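Local coordinates for D-isomer specific 2-hydroxyacid dehydrogenase family protein (Aeromonas salmonicida subsp. salmonicida, PDB 3HG7) that probably acts as an NAD-dependent oxidoreductase of the D-isomer specific 2-hydroxyacid dehydrogenase family, at residues Q5-L10 with E47-M52; I151-A156 with R174-F179. The protein carries 1 engineered substitution. All blocks are in the same frame, centred on the assembly; numbering follows the deposited sequence.

Contact 1 lies within one parallel sheet of the chain, and contact 2 packs against the other. Contact 1 joins neighbouring strands, 6-11 and 50-53, inside the five-stranded sheet near the N-terminus. Contact 2 sets helix 150-161 against the loop between strands 165-169 and 181-183, over one face of the seven-stranded sheet toward its 181-183 end, in the part of the chain assigned to the NAD-binding domain. They follow one another along the chain and share no strand or helix. Their centres lie 37 Å apart and their nearest atoms about 18 Å apart. Such a separation fits the two-domain build of the family, in which the cofactor domain probably holds contact 2.

Contact 1 of 2, residues Q5-L10 with E47-M52; sequences QRTLLL and EAHILM
Leu8, Leu9 and Leu10 pair in parallel with Ile50, Leu51 and Met52, joining two neighbouring strands in the interior of the N-terminal five-stranded sheet. The axes of the short strand segments approach to 4.7 Å and are inclined by 19°. Ile50 N donates to Thr7 O, Leu9 N to Ile50 O, and Met52 N to Leu9 O. Thr7 O also takes a weak bond from His49 N, so two successive amides converge on this carbonyl.

Just ahead of the strand pairing, the imidazole of His49 replaces a backbone acceptor: Thr7 N donates to His49 ND1 at 3.0 Å, approaching at the ring edge and only 9° out of its plane. CG of His49 stands beside its own backbone N, chi1 -49°, which brings the ring back toward Thr7. Arg6 CA lies obliquely to the ring, 3.5 Å from His49 ND1.

Leu8, Leu10, Ile50 and Met52 share one face. There Leu8 CD1 touches Ile50 CG2 at 3.7 Å, the two side chains meeting at a slant, whereas Leu10 CD2 rests on Met52 CB at 4.0 Å with the side chains pointing the same way. Helix 15-24 meets this face through Leu22, and helix 286-301 through Phe293 and Tyr297. On the other face Leu51 CD1 reaches Leu9 CB at 3.9 Å, and Ala48 CB packs against the same carbon at 3.8 Å. Arg31 NH2, from the adjoining strand 30-34, is hydrogen-bonded to Thr7 OG1 and forms a salt bridge with Glu47 OE2. Parallel strands flanked by helices, here in the order 2-1-3-4-5, are characteristic of a flavodoxin-like alpha/beta domain.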
loop_
_atom_site.group_PDB
_atom_site.type_symbol
_atom_site.label_atom_id
_atom_site.label_comp_id
_atom_site.label_asym_id
_atom_site.label_seq_id
_atom_site.Cartn_x
_atom_site.Cartn_y
_atom_site.Cartn_z
ATOM N N GLN A 5 -20.627 15.023 25.026
ATOM C CA GLN A 5 -19.905 16.170 24.351
ATOM C C GLN A 5 -19.594 16.082 22.852
ATOM O O GLN A 5 -20.213 16.813 22.073
ATOM C CB GLN A 5 -18.696 16.755 25.102
ATOM C CG GLN A 5 -18.440 18.242 24.694
ATOM C CD GLN A 5 -16.972 18.617 24.394
ATOM O OE1 GLN A 5 -16.603 19.807 24.370
ATOM N NE2 GLN A 5 -16.142 17.624 24.178
ATOM N N ARG A 6 -18.602 15.281 22.454
ATOM C CA ARG A 6 -18.515 14.871 21.057
ATOM C C ARG A 6 -18.851 13.398 20.942
ATOM O O ARG A 6 -18.750 12.651 21.920
ATOM C CB ARG A 6 -17.127 15.118 20.451
ATOM C CG ARG A 6 -16.817 16.608 20.189
ATOM C CD ARG A 6 -15.461 16.742 19.525
ATOM N NE ARG A 6 -15.023 18.140 19.393
ATOM C CZ ARG A 6 -14.300 18.797 20.293
ATOM N NH1 ARG A 6 -13.895 20.039 20.045
ATOM N NH2 ARG A 6 -13.968 18.223 21.440
ATOM N N THR A 7 -19.232 13.000 19.733
ATOM C CA THR A 7 -19.550 11.605 19.406
ATOM C C THR A 7 -18.623 11.106 18.305
ATOM O O THR A 7 -18.460 11.783 17.302
ATOM C CB THR A 7 -21.003 11.497 18.944
ATOM O OG1 THR A 7 -21.876 11.809 20.050
ATOM C CG2 THR A 7 -21.336 10.046 18.456
ATOM N N LEU A 8 -18.008 9.954 18.539
ATOM C CA LEU A 8 -17.207 9.244 17.543
ATOM C C LEU A 8 -18.062 8.069 17.063
ATOM O O LEU A 8 -18.633 7.353 17.885
ATOM C CB LEU A 8 -15.946 8.679 18.177
ATOM C CG LEU A 8 -15.177 7.591 17.391
ATOM C CD1 LEU A 8 -14.653 8.129 16.043
ATOM C CD2 LEU A 8 -14.024 7.088 18.241
ATOM N N LEU A 9 -18.141 7.877 15.750
ATOM C CA LEU A 9 -18.777 6.666 15.211
ATOM C C LEU A 9 -17.712 5.769 14.586
ATOM O O LEU A 9 -16.950 6.247 13.757
ATOM C CB LEU A 9 -19.856 7.007 14.171
ATOM C CG LEU A 9 -20.565 5.791 13.506
ATOM C CD1 LEU A 9 -21.309 4.959 14.548
ATOM C CD2 LEU A 9 -21.586 6.297 12.460
ATOM N N LEU A 10 -17.718 4.471 14.954
ATOM C CA LEU A 10 -16.788 3.470 14.414
ATOM C C LEU A 10 -17.528 2.701 13.328
ATOM O O LEU A 10 -18.586 2.144 13.596
ATOM C CB LEU A 10 -16.371 2.490 15.518
ATOM C CG LEU A 10 -15.608 3.151 16.678
ATOM C CD1 LEU A 10 -15.325 2.132 17.728
ATOM C CD2 LEU A 10 -14.288 3.711 16.129
ATOM N N GLU A 47 -25.246 11.945 13.855
ATOM C CA GLU A 47 -24.824 12.338 15.189
ATOM C C GLU A 47 -23.313 12.420 15.446
ATOM O O GLU A 47 -22.903 12.899 16.505
ATOM C CB GLU A 47 -25.459 11.433 16.221
ATOM C CG GLU A 47 -26.959 11.674 16.303
ATOM C CD GLU A 47 -27.636 10.699 17.218
ATOM O OE1 GLU A 47 -28.452 9.884 16.719
ATOM O OE2 GLU A 47 -27.326 10.724 18.432
ATOM N N ALA A 48 -22.513 11.984 14.481
ATOM C CA ALA A 48 -21.058 11.842 14.692
ATOM C C ALA A 48 -20.317 13.125 14.365
ATOM O O ALA A 48 -20.373 13.624 13.225
ATOM C CB ALA A 48 -20.524 10.712 13.840
ATOM N N HIS A 49 -19.627 13.662 15.363
ATOM C CA HIS A 49 -18.618 14.684 15.094
ATOM C C HIS A 49 -17.323 14.114 14.532
ATOM O O HIS A 49 -16.656 14.784 13.758
ATOM C CB HIS A 49 -18.326 15.488 16.352
ATOM C CG HIS A 49 -19.563 15.968 17.027
ATOM N ND1 HIS A 49 -20.167 15.250 18.035
ATOM C CD2 HIS A 49 -20.351 17.049 16.803
ATOM C CE1 HIS A 49 -21.258 15.892 18.433
ATOM N NE2 HIS A 49 -21.400 16.975 17.694
ATOM N N ILE A 50 -16.988 12.887 14.920
ATOM C CA ILE A 50 -15.736 12.255 14.485
ATOM C C ILE A 50 -16.114 10.927 13.901
ATOM O O ILE A 50 -16.983 10.262 14.435
ATOM C CB ILE A 50 -14.760 12.027 15.679
ATOM C CG1 ILE A 50 -14.497 13.382 16.383
ATOM C CG2 ILE A 50 -13.396 11.473 15.169
ATOM C CD1 ILE A 50 -13.572 13.264 17.567
ATOM N N LEU A 51 -15.457 10.523 12.818
ATOM C CA LEU A 51 -15.718 9.196 12.252
ATOM C C LEU A 51 -14.379 8.443 12.074
ATOM O O LEU A 51 -13.381 9.027 11.616
ATOM C CB LEU A 51 -16.392 9.373 10.892
ATOM C CG LEU A 51 -16.768 8.094 10.138
ATOM C CD1 LEU A 51 -17.926 7.387 10.844
ATOM C CD2 LEU A 51 -17.142 8.453 8.699
ATOM N N MET A 52 -14.343 7.160 12.435
ATOM C CA MET A 52 -13.189 6.322 12.038
ATOM C C MET A 52 -13.742 5.131 11.256
ATOM O O MET A 52 -14.594 4.406 11.783
ATOM C CB MET A 52 -12.403 5.828 13.245
ATOM C CG MET A 52 -11.198 4.909 12.839
ATOM S SD MET A 52 -9.604 5.055 13.735
ATOM C CE MET A 52 -10.208 4.570 15.332
#

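Contact 2 of 2, residues I151-A156 with R174-F179; sequences IGQHIA and RERAGF
In Phe179, chi1 of -61° sets CG beside the backbone N, and the turn about the next bond presents one face of the ring to the CB of Ala156. In Gln153, chi1 of -75° likewise places CG beside its own N, from where this methylene reaches both Ala177 O, 3.4 Å from Gln153 CG, and the edge of the aromatic ring. Ala156 CB sits over the centre of the Phe179 ring, 3.9 Å from the centroid and 10° off the normal, a well-centred CH-pi contact. Gln153 CG lies in the ring plane, 3.9 Å from Phe179 CE2. The phenyl tip presses on the helix backbone, with Phe179 CZ 3.5 Å from Gly152 O.

Gly152 is the last glycine of a GxGxxG sequence, consistent with the Rossmann-type dinucleotide-binding fold of this family. Its helix, 150-161, follows strand 142-146, and Phe179 lies in the loop leading from strand 165-169 to strand 181-183. The ring is thus inserted between helix and sheet, where Ile145 and Val166 also touch it.

A type II beta turn from Arg176 to Phe179 carries the loop past the helix. Gly178 occupies its third position with a positive phi and, with the helix so close, lets the turn sit directly on Ala156. Gly178 O approaches Ala156 CB to 3.6 Å. Farther out, the Gln153 side chain slants across that of Arg176, where Gln153 NE2 lies 3.8 Å from the CG methylene of Arg176; the guanidinium runs on past the amide, with Arg174 CB over one of its faces. The same NE2 donates to Thr148 O, which anchors the amide to the loop that precedes the helix.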
loop_
_atom_site.group_PDB
_atom_site.type_symbol
_atom_site.label_atom_id
_atom_site.label_comp_id
_atom_site.label_asym_id
_atom_site.label_seq_id
_atom_site.Cartn_x
_atom_site.Cartn_y
_atom_site.Cartn_z
ATOM N N ILE A 151 8.058 4.003 3.466
ATOM C CA ILE A 151 7.944 2.637 2.918
ATOM C C ILE A 151 9.208 2.301 2.106
ATOM O O ILE A 151 9.855 1.260 2.340
ATOM C CB ILE A 151 6.680 2.431 2.070
ATOM C CG1 ILE A 151 5.420 2.552 2.949
ATOM C CG2 ILE A 151 6.669 1.028 1.441
ATOM C CD1 ILE A 151 4.108 2.344 2.206
ATOM N N GLY A 152 9.564 3.178 1.166
ATOM C CA GLY A 152 10.772 2.981 0.336
ATOM C C GLY A 152 12.019 2.828 1.173
ATOM O O GLY A 152 12.853 1.935 0.913
ATOM N N GLN A 153 12.159 3.710 2.165
ATOM C CA GLN A 153 13.295 3.652 3.087
ATOM C C GLN A 153 13.378 2.331 3.850
ATOM O O GLN A 153 14.452 1.756 3.970
ATOM C CB GLN A 153 13.282 4.816 4.072
ATOM C CG GLN A 153 13.704 6.144 3.482
ATOM C CD GLN A 153 13.288 7.296 4.369
ATOM O OE1 GLN A 153 13.695 7.375 5.534
ATOM N NE2 GLN A 153 12.444 8.185 3.839
ATOM N N HIS A 154 12.258 1.827 4.363
ATOM C CA HIS A 154 12.375 0.575 5.125
ATOM C C HIS A 154 12.821 -0.601 4.231
ATOM O O HIS A 154 13.717 -1.383 4.612
ATOM C CB HIS A 154 11.116 0.237 5.922
ATOM C CG HIS A 154 11.382 -0.672 7.083
ATOM N ND1 HIS A 154 11.556 -2.033 6.937
ATOM C CD2 HIS A 154 11.521 -0.415 8.407
ATOM C CE1 HIS A 154 11.785 -2.574 8.120
ATOM N NE2 HIS A 154 11.774 -1.613 9.030
ATOM N N ILE A 155 12.245 -0.673 3.030
ATOM C CA ILE A 155 12.601 -1.729 2.070
ATOM C C ILE A 155 14.057 -1.563 1.693
ATOM O O ILE A 155 14.767 -2.551 1.406
ATOM C CB ILE A 155 11.725 -1.653 0.795
ATOM C CG1 ILE A 155 10.235 -1.877 1.135
ATOM C CG2 ILE A 155 12.137 -2.698 -0.231
ATOM C CD1 ILE A 155 9.335 -1.378 0.064
ATOM N N ALA A 156 14.512 -0.314 1.677
ATOM C CA ALA A 156 15.925 -0.007 1.417
ATOM C C ALA A 156 16.856 -0.576 2.487
ATOM O O ALA A 156 17.843 -1.280 2.159
ATOM C CB ALA A 156 16.112 1.489 1.264
ATOM N N ARG A 174 16.040 14.177 -3.176
ATOM C CA ARG A 174 16.882 14.047 -1.983
ATOM C C ARG A 174 17.469 12.653 -1.728
ATOM O O ARG A 174 16.797 11.635 -1.912
ATOM C CB ARG A 174 16.080 14.518 -0.763
ATOM C CG ARG A 174 16.887 15.097 0.388
ATOM C CD ARG A 174 16.030 16.100 1.176
ATOM N NE ARG A 174 16.615 16.474 2.465
ATOM C CZ ARG A 174 17.566 17.393 2.633
ATOM N NH1 ARG A 174 18.020 17.653 3.853
ATOM N NH2 ARG A 174 18.069 18.053 1.594
ATOM N N GLU A 175 18.735 12.625 -1.310
ATOM C CA GLU A 175 19.338 11.419 -0.740
ATOM C C GLU A 175 18.622 11.082 0.575
ATOM O O GLU A 175 18.525 11.920 1.473
ATOM C CB GLU A 175 20.840 11.625 -0.496
ATOM C CG GLU A 175 21.669 11.798 -1.761
ATOM C CD GLU A 175 21.831 10.504 -2.537
ATOM O OE1 GLU A 175 21.150 10.348 -3.571
ATOM O OE2 GLU A 175 22.627 9.639 -2.112
ATOM N N ARG A 176 18.079 9.873 0.669
ATOM C CA ARG A 176 17.418 9.438 1.899
ATOM C C ARG A 176 18.112 8.227 2.531
ATOM O O ARG A 176 18.878 7.519 1.859
ATOM C CB ARG A 176 15.918 9.200 1.675
ATOM C CG ARG A 176 15.037 10.398 2.099
ATOM C CD ARG A 176 14.717 11.360 0.948
ATOM N NE ARG A 176 13.964 12.537 1.400
ATOM C CZ ARG A 176 13.117 13.243 0.648
ATOM N NH1 ARG A 176 12.877 12.902 -0.615
ATOM N NH2 ARG A 176 12.492 14.295 1.168
ATOM N N ALA A 177 17.854 8.006 3.822
ATOM C CA ALA A 177 18.503 6.916 4.566
ATOM C C ALA A 177 18.173 5.546 3.970
ATOM O O ALA A 177 17.031 5.279 3.596
ATOM C CB ALA A 177 18.117 6.963 6.042
ATOM N N GLY A 178 19.186 4.689 3.875
ATOM C CA GLY A 178 18.990 3.334 3.358
ATOM C C GLY A 178 19.310 3.191 1.884
ATOM O O GLY A 178 19.632 2.102 1.431
ATOM N N PHE A 179 19.199 4.281 1.130
ATOM C CA PHE A 179 19.561 4.286 -0.287
ATOM C C PHE A 179 21.050 4.645 -0.514
ATOM O O PHE A 179 21.550 5.665 -0.010
ATOM C CB PHE A 179 18.674 5.258 -1.075
ATOM C CG PHE A 179 17.210 4.923 -1.047
ATOM C CD1 PHE A 179 16.632 4.212 -2.094
ATOM C CD2 PHE A 179 16.399 5.332 0.011
ATOM C CE1 PHE A 179 15.261 3.890 -2.083
ATOM C CE2 PHE A 179 15.036 5.014 0.029
ATOM C CZ PHE A 179 14.470 4.292 -1.029
#